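Local coordinates for gamma-glutamyltranspeptidase (Streptomyces lincolnensis, PDB 6J3A), which is an LmbA-like homologue of gamma-glutamyltranspeptidase, an N-terminal nucleophile (Ntn) enzyme that probably acts on gamma-glutamyl or related substrates, at residues 270-275 with 280-285; 317-322 with 329-334; 498-503 with 507-512. All blocks are in the same frame, centred on the assembly; numbering follows the deposited sequence.

Interaction 1: residues 270-275 with 280-285; sequences VCKAGP and PVLLQQ
Val270 and Leu283 face each other where strand 270-272 meets helix 280-285, their CA atoms 7.2 Å apart. The two short axes approach to 8.4 Å and run roughly antiparallel, at 150°, because the chain turns back through a few residues after Pro275. At the turn the Pro280 ring packs on the backbone: its CD lies 3.0 Å from Ala273 O, and Pro280 CG lies 3.6 Å from Pro275 N. Deeper in, CD2 of Leu283 touches both Val270 CB and Lys272 CG, each at 3.8 Å, and comes 3.5 Å from Val270 O; Leu283 slides past both side chains in the opposite direction. Lys272 bends twice (chi2 -66°, chi3 -76°), which lays its CE across Leu282, 4.0 Å from Leu282 CB, and carries NZ past the leucine to a salt bridge with Asp507 and hydrogen bonds with Thr484, Ser486 and the Pro485 carbonyl. A leucine in place of Lys272 would probably leave Asp507 without its salt-bridge mate and Thr484 and Ser486 short of a partner. The arrangement is a strand-turn-helix unit, a helix packed on a beta-sheet as in the layered alpha/beta sandwich of Ntn enzymes.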
# COMPACT_ATOMS: atom_id res chain seq x y z
N VAL A 270 13.16 3.16 24.26
CA VAL A 270 13.53 2.49 23.02
C VAL A 270 14.30 1.21 23.35
O VAL A 270 15.20 1.24 24.17
CB VAL A 270 14.40 3.38 22.13
CG1 VAL A 270 14.63 2.70 20.79
CG2 VAL A 270 13.72 4.73 21.92
N CYS A 271 13.91 0.11 22.71
CA CYS A 271 14.58 -1.19 22.86
C CYS A 271 15.37 -1.54 21.61
O CYS A 271 14.87 -1.41 20.50
CB CYS A 271 13.55 -2.29 23.13
SG CYS A 271 12.59 -1.99 24.63
N LYS A 272 16.59 -2.03 21.83
CA LYS A 272 17.52 -2.41 20.76
C LYS A 272 18.24 -3.69 21.10
O LYS A 272 18.15 -4.17 22.22
CB LYS A 272 18.57 -1.31 20.56
CG LYS A 272 18.01 0.08 20.26
CD LYS A 272 17.30 0.14 18.90
CE LYS A 272 18.29 0.18 17.75
NZ LYS A 272 17.67 -0.15 16.44
N ALA A 273 18.96 -4.23 20.13
CA ALA A 273 19.87 -5.36 20.38
C ALA A 273 21.12 -4.87 21.08
O ALA A 273 21.54 -3.74 20.87
CB ALA A 273 20.24 -6.05 19.08
N GLY A 274 21.71 -5.74 21.90
CA GLY A 274 22.95 -5.44 22.64
C GLY A 274 24.13 -5.04 21.77
O GLY A 274 24.09 -5.19 20.55
N PRO A 275 25.22 -4.56 22.41
CA PRO A 275 26.34 -3.91 21.68
C PRO A 275 27.20 -4.81 20.78
O PRO A 275 28.11 -4.31 20.12
CB PRO A 275 27.18 -3.29 22.80
CG PRO A 275 26.89 -4.14 23.99
CD PRO A 275 25.59 -4.88 23.79
N PRO A 280 22.79 -0.20 20.19
CA PRO A 280 22.98 0.83 21.21
C PRO A 280 23.41 2.22 20.75
O PRO A 280 23.25 3.17 21.52
CB PRO A 280 24.04 0.21 22.10
CG PRO A 280 23.74 -1.25 22.04
CD PRO A 280 23.45 -1.46 20.59
N VAL A 281 23.91 2.36 19.52
CA VAL A 281 24.33 3.67 19.02
C VAL A 281 23.15 4.64 18.84
O VAL A 281 23.34 5.86 18.91
CB VAL A 281 25.17 3.54 17.72
CG1 VAL A 281 24.31 3.48 16.47
CG2 VAL A 281 26.15 4.70 17.62
N LEU A 282 21.95 4.10 18.59
CA LEU A 282 20.70 4.88 18.60
C LEU A 282 20.45 5.42 20.01
O LEU A 282 20.19 6.61 20.20
CB LEU A 282 19.51 4.02 18.13
CG LEU A 282 18.22 4.78 17.73
CD1 LEU A 282 17.40 4.00 16.70
CD2 LEU A 282 17.34 5.15 18.92
N LEU A 283 20.54 4.52 20.98
CA LEU A 283 20.35 4.86 22.39
C LEU A 283 21.38 5.93 22.84
O LEU A 283 21.01 6.88 23.53
CB LEU A 283 20.42 3.60 23.27
CG LEU A 283 19.55 2.38 22.91
CD1 LEU A 283 19.71 1.21 23.87
CD2 LEU A 283 18.10 2.78 22.89
N GLN A 284 22.63 5.80 22.41
CA GLN A 284 23.67 6.81 22.72
C GLN A 284 23.35 8.17 22.12
O GLN A 284 23.63 9.20 22.73
CB GLN A 284 25.05 6.35 22.25
CG GLN A 284 25.71 5.34 23.18
CD GLN A 284 27.21 5.30 23.08
OE1 GLN A 284 27.79 4.25 22.85
NE2 GLN A 284 27.86 6.46 23.26
N GLN A 285 22.76 8.17 20.94
CA GLN A 285 22.32 9.41 20.31
C GLN A 285 21.21 10.12 21.10
O GLN A 285 21.19 11.36 21.16
CB GLN A 285 21.88 9.15 18.87
CG GLN A 285 23.05 8.92 17.93
CD GLN A 285 22.59 8.47 16.55
OE1 GLN A 285 22.30 9.29 15.69
NE2 GLN A 285 22.53 7.16 16.35

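Interaction 2: residues 317-322 with 329-334; sequences EAWYGD and DELLSA
Leu331 reaches from the last turn of the short helix 328-331 and divides its two methyls between Trp319 and Tyr320. The arrangement is a small helix-loop-helix contact: helix 299-319 ends here, the chain loops round, and the next helical turn sets one leucine against the residues at that end. With CG anti to its carbonyl carbon (chi1 -71°), the Leu331 side chain extends toward helix 299-319. Its CD2 comes 4.2 Å from CD1 of Trp319, on the five-membered part of the indole, while CD1 of Leu331 lies 4.4 Å from CE1 of Tyr320; both methyls approach their rings obliquely. The touch is therefore light and wholly apolar, and each aromatic is oriented by further partners. The indole NE1 of Trp319 is hydrogen-bonded to the carbonyl of Gly355, and Ala318 CB lies over one face of the ring, offset toward its rim. At Tyr320 the chain leaves the helix, and Tyr320 OH is hydrogen-bonded to OE1 of Gln284, on the helix that also packs against Leu331. Beyond Leu331, Ser333 sits at the N-cap of the following helix, its OG capping Tyr336 N. Glu330 O takes two bonds from this serine, one from Ser333 N and one from Ser333 OG, which donates at 2.8 Å, tilted 20° from the carbonyl plane.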
# COMPACT_ATOMS: atom_id res chain seq x y z
N GLU A 317 32.60 2.51 17.32
CA GLU A 317 33.85 1.99 16.77
C GLU A 317 34.86 1.60 17.85
O GLU A 317 35.50 0.55 17.76
CB GLU A 317 34.50 3.03 15.85
CG GLU A 317 35.69 2.50 15.07
CD GLU A 317 35.35 1.25 14.29
OE1 GLU A 317 34.34 1.26 13.56
OE2 GLU A 317 36.07 0.24 14.43
N ALA A 318 35.02 2.48 18.82
CA ALA A 318 35.95 2.28 19.94
C ALA A 318 35.55 1.15 20.88
O ALA A 318 36.40 0.38 21.31
CB ALA A 318 36.12 3.56 20.73
N TRP A 319 34.26 1.07 21.20
CA TRP A 319 33.80 0.25 22.32
C TRP A 319 32.95 -0.98 21.96
O TRP A 319 32.91 -1.93 22.75
CB TRP A 319 33.07 1.13 23.34
CG TRP A 319 33.96 2.23 23.85
CD1 TRP A 319 33.84 3.57 23.61
CD2 TRP A 319 35.13 2.07 24.64
NE1 TRP A 319 34.86 4.26 24.22
CE2 TRP A 319 35.68 3.35 24.86
CE3 TRP A 319 35.78 0.95 25.20
CZ2 TRP A 319 36.84 3.56 25.60
CZ3 TRP A 319 36.94 1.15 25.93
CH2 TRP A 319 37.45 2.44 26.13
N TYR A 320 32.30 -0.98 20.80
CA TYR A 320 31.32 -2.05 20.50
C TYR A 320 31.97 -3.26 19.89
O TYR A 320 33.00 -3.18 19.22
CB TYR A 320 30.20 -1.59 19.56
CG TYR A 320 29.22 -0.56 20.11
CD1 TYR A 320 29.59 0.37 21.09
CD2 TYR A 320 27.93 -0.47 19.59
CE1 TYR A 320 28.70 1.33 21.55
CE2 TYR A 320 27.04 0.49 20.04
CZ TYR A 320 27.43 1.39 21.01
OH TYR A 320 26.55 2.35 21.47
N GLY A 321 31.33 -4.40 20.12
CA GLY A 321 31.83 -5.68 19.64
C GLY A 321 31.40 -6.81 20.55
O GLY A 321 30.63 -6.60 21.49
N ASP A 322 31.91 -8.00 20.26
CA ASP A 322 31.65 -9.19 21.08
C ASP A 322 32.93 -9.91 21.54
O ASP A 322 32.83 -10.99 22.13
CB ASP A 322 30.77 -10.17 20.30
CG ASP A 322 30.06 -11.17 21.19
OD1 ASP A 322 29.59 -10.79 22.29
OD2 ASP A 322 29.95 -12.35 20.78
N ASP A 329 26.35 0.80 30.23
CA ASP A 329 25.77 1.59 31.34
C ASP A 329 26.41 2.96 31.45
O ASP A 329 25.72 3.97 31.54
CB ASP A 329 25.94 0.88 32.68
CG ASP A 329 25.26 -0.47 32.72
OD1 ASP A 329 24.31 -0.72 31.94
OD2 ASP A 329 25.70 -1.30 33.55
N GLU A 330 27.74 2.98 31.42
CA GLU A 330 28.51 4.22 31.50
C GLU A 330 28.33 5.11 30.27
O GLU A 330 28.20 6.33 30.40
CB GLU A 330 29.99 3.89 31.77
CG GLU A 330 30.21 3.39 33.20
CD GLU A 330 31.47 2.57 33.39
OE1 GLU A 330 31.35 1.36 33.67
OE2 GLU A 330 32.58 3.12 33.27
N LEU A 331 28.30 4.50 29.09
CA LEU A 331 28.05 5.19 27.82
C LEU A 331 26.67 5.85 27.73
O LEU A 331 26.51 6.86 27.04
CB LEU A 331 28.27 4.22 26.66
CG LEU A 331 29.74 3.84 26.42
CD1 LEU A 331 29.84 2.54 25.63
CD2 LEU A 331 30.51 4.95 25.71
N LEU A 332 25.68 5.28 28.42
CA LEU A 332 24.34 5.87 28.56
C LEU A 332 24.06 6.59 29.89
O LEU A 332 22.93 7.01 30.15
CB LEU A 332 23.29 4.78 28.38
CG LEU A 332 23.42 3.93 27.12
CD1 LEU A 332 22.39 2.81 27.17
CD2 LEU A 332 23.29 4.77 25.85
N SER A 333 25.07 6.75 30.74
CA SER A 333 24.89 7.46 32.00
C SER A 333 24.80 8.95 31.73
O SER A 333 25.35 9.45 30.74
CB SER A 333 26.03 7.17 32.98
OG SER A 333 27.23 7.79 32.56
N ALA A 334 24.09 9.65 32.60
CA ALA A 334 23.90 11.09 32.47
C ALA A 334 25.23 11.83 32.63
O ALA A 334 25.53 12.78 31.89
CB ALA A 334 22.92 11.57 33.52

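Interaction 3: residues 498-503 with 507-512; sequences FGTPGG and DQWQLH
The indole of Trp509 meets the backbone of 498-503 at its edge: Pro501 O lies in the ring plane, 3.3 Å from CZ3 of Trp509, where it faces the polarised ring C-H bonds, and Gly502 CA comes obliquely to the same CZ3 at 3.8 Å. The ring of Phe498 stands almost perpendicular to the amide plane of Gln510, the two being 85° apart. These groups pack the first turns of helix 506-519 against the end of strand 493-499, a strand-loop-helix unit of the Ntn fold. The loop carries the Pro-Gly-Gly sequence characteristic of gamma-glutamyltranspeptidases, in which the glycine pair forms the oxyanion hole of characterised relatives; a similar role is possible here. A CB on Gly502 would clash with CZ3 of Trp509 and also press on the Pro501 carbonyl oxygen. On the helix, Gln510 runs out extended beyond CG, its CG 3.8 Å from CG2 of Thr500 and its CD 3.8 Å from Gly499 CA. Glu586 fixes the indole from outside, through a hydrogen bond to Trp509 NE1. Thr500 has OG1 anti to its backbone N (chi1 178°), which leaves CG2 for the glutamine and brings the hydroxyl round to its own chain. Also hydrogen-bonded to Arg588 N, Thr500 OG1 donates to Pro501 O at 2.7 Å, in the carbonyl plane and on a lone pair.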
# COMPACT_ATOMS: atom_id res chain seq x y z
N PHE A 498 9.65 -1.18 14.59
CA PHE A 498 10.15 -0.56 13.38
C PHE A 498 11.59 -0.96 13.06
O PHE A 498 12.26 -1.65 13.83
CB PHE A 498 9.97 0.98 13.46
CG PHE A 498 10.70 1.63 14.60
CD1 PHE A 498 10.27 1.49 15.91
CD2 PHE A 498 11.82 2.42 14.36
CE1 PHE A 498 10.94 2.11 16.96
CE2 PHE A 498 12.50 3.05 15.40
CZ PHE A 498 12.05 2.90 16.70
N GLY A 499 12.02 -0.55 11.87
CA GLY A 499 13.38 -0.78 11.41
C GLY A 499 13.58 -0.38 9.97
O GLY A 499 12.69 0.18 9.33
N THR A 500 14.78 -0.64 9.49
CA THR A 500 15.17 -0.32 8.12
C THR A 500 16.48 -1.01 7.79
O THR A 500 17.32 -1.16 8.67
CB THR A 500 15.37 1.20 7.88
OG1 THR A 500 15.80 1.44 6.53
CG2 THR A 500 16.42 1.81 8.80
N PRO A 501 16.66 -1.41 6.53
CA PRO A 501 18.00 -1.74 6.10
C PRO A 501 18.79 -0.46 5.82
O PRO A 501 18.24 0.64 5.86
CB PRO A 501 17.75 -2.51 4.81
CG PRO A 501 16.55 -1.87 4.24
CD PRO A 501 15.69 -1.53 5.43
N GLY A 502 20.07 -0.65 5.55
CA GLY A 502 20.95 0.44 5.14
C GLY A 502 22.30 0.52 5.82
O GLY A 502 22.86 1.62 5.91
N GLY A 503 22.83 -0.61 6.29
CA GLY A 503 24.17 -0.68 6.88
C GLY A 503 24.44 0.31 8.00
O GLY A 503 23.82 0.25 9.06
N ASP A 507 20.71 2.91 12.03
CA ASP A 507 20.40 3.64 13.26
C ASP A 507 20.68 5.15 13.19
O ASP A 507 20.69 5.82 14.23
CB ASP A 507 21.13 3.04 14.47
CG ASP A 507 20.37 1.90 15.12
OD1 ASP A 507 19.13 1.82 15.01
OD2 ASP A 507 21.05 1.08 15.77
N GLN A 508 20.92 5.69 12.00
CA GLN A 508 20.82 7.13 11.78
C GLN A 508 19.39 7.42 11.33
O GLN A 508 18.66 8.25 11.91
CB GLN A 508 21.82 7.60 10.72
CG GLN A 508 23.26 7.17 10.96
CD GLN A 508 24.23 7.87 10.02
OE1 GLN A 508 24.26 9.10 9.95
NE2 GLN A 508 25.03 7.08 9.29
N TRP A 509 18.99 6.71 10.29
CA TRP A 509 17.67 6.88 9.71
C TRP A 509 16.58 6.60 10.73
O TRP A 509 15.61 7.35 10.81
CB TRP A 509 17.52 5.96 8.49
CG TRP A 509 18.30 6.40 7.27
CD1 TRP A 509 18.73 7.67 6.95
CD2 TRP A 509 18.68 5.56 6.18
NE1 TRP A 509 19.39 7.65 5.74
CE2 TRP A 509 19.36 6.38 5.24
CE3 TRP A 509 18.52 4.19 5.91
CZ2 TRP A 509 19.88 5.86 4.06
CZ3 TRP A 509 19.02 3.69 4.73
CH2 TRP A 509 19.70 4.52 3.81
N GLN A 510 16.75 5.54 11.51
CA GLN A 510 15.81 5.19 12.56
C GLN A 510 15.74 6.25 13.65
O GLN A 510 14.64 6.55 14.13
CB GLN A 510 16.14 3.84 13.19
CG GLN A 510 15.62 2.66 12.41
CD GLN A 510 16.14 1.34 12.94
OE1 GLN A 510 17.30 0.97 12.71
NE2 GLN A 510 15.27 0.61 13.64
N LEU A 511 16.88 6.80 14.05
CA LEU A 511 16.89 7.90 15.02
C LEU A 511 16.07 9.07 14.49
O LEU A 511 15.25 9.63 15.22
CB LEU A 511 18.29 8.39 15.37
CG LEU A 511 18.19 9.53 16.41
CD1 LEU A 511 18.30 8.98 17.82
CD2 LEU A 511 19.19 10.64 16.16
N HIS A 512 16.29 9.45 13.24
CA HIS A 512 15.55 10.58 12.66
C HIS A 512 14.05 10.26 12.65
O HIS A 512 13.22 11.05 13.11
CB HIS A 512 16.07 10.95 11.26
CG HIS A 512 17.56 11.01 11.17
ND1 HIS A 512 18.35 11.33 12.25
CD2 HIS A 512 18.41 10.77 10.14
CE1 HIS A 512 19.62 11.28 11.89
NE2 HIS A 512 19.68 10.95 10.61

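All three contacts are largely buried, but at different depths: the centre of interaction 3 is about 9 Å from the centre of the chain, that of interaction 1 about 14 Å and that of interaction 2 about 20 Å. Interactions 1 and 3 each set a helix against the end of a strand in the same beta layer, joined by the salt bridge of Lys272 with Asp507 and by Gln285 with Asp507 O. Interaction 2 lies between helical ends and meets interaction 1 through Gln284 and Tyr320 and the backbone of Pro275 and Gly321. Its chemistry is a sparse aliphatic-aromatic touch; interaction 1 adds a buried lysine to aliphatic packing, and interaction 3 brings backbone against aromatic and amide groups.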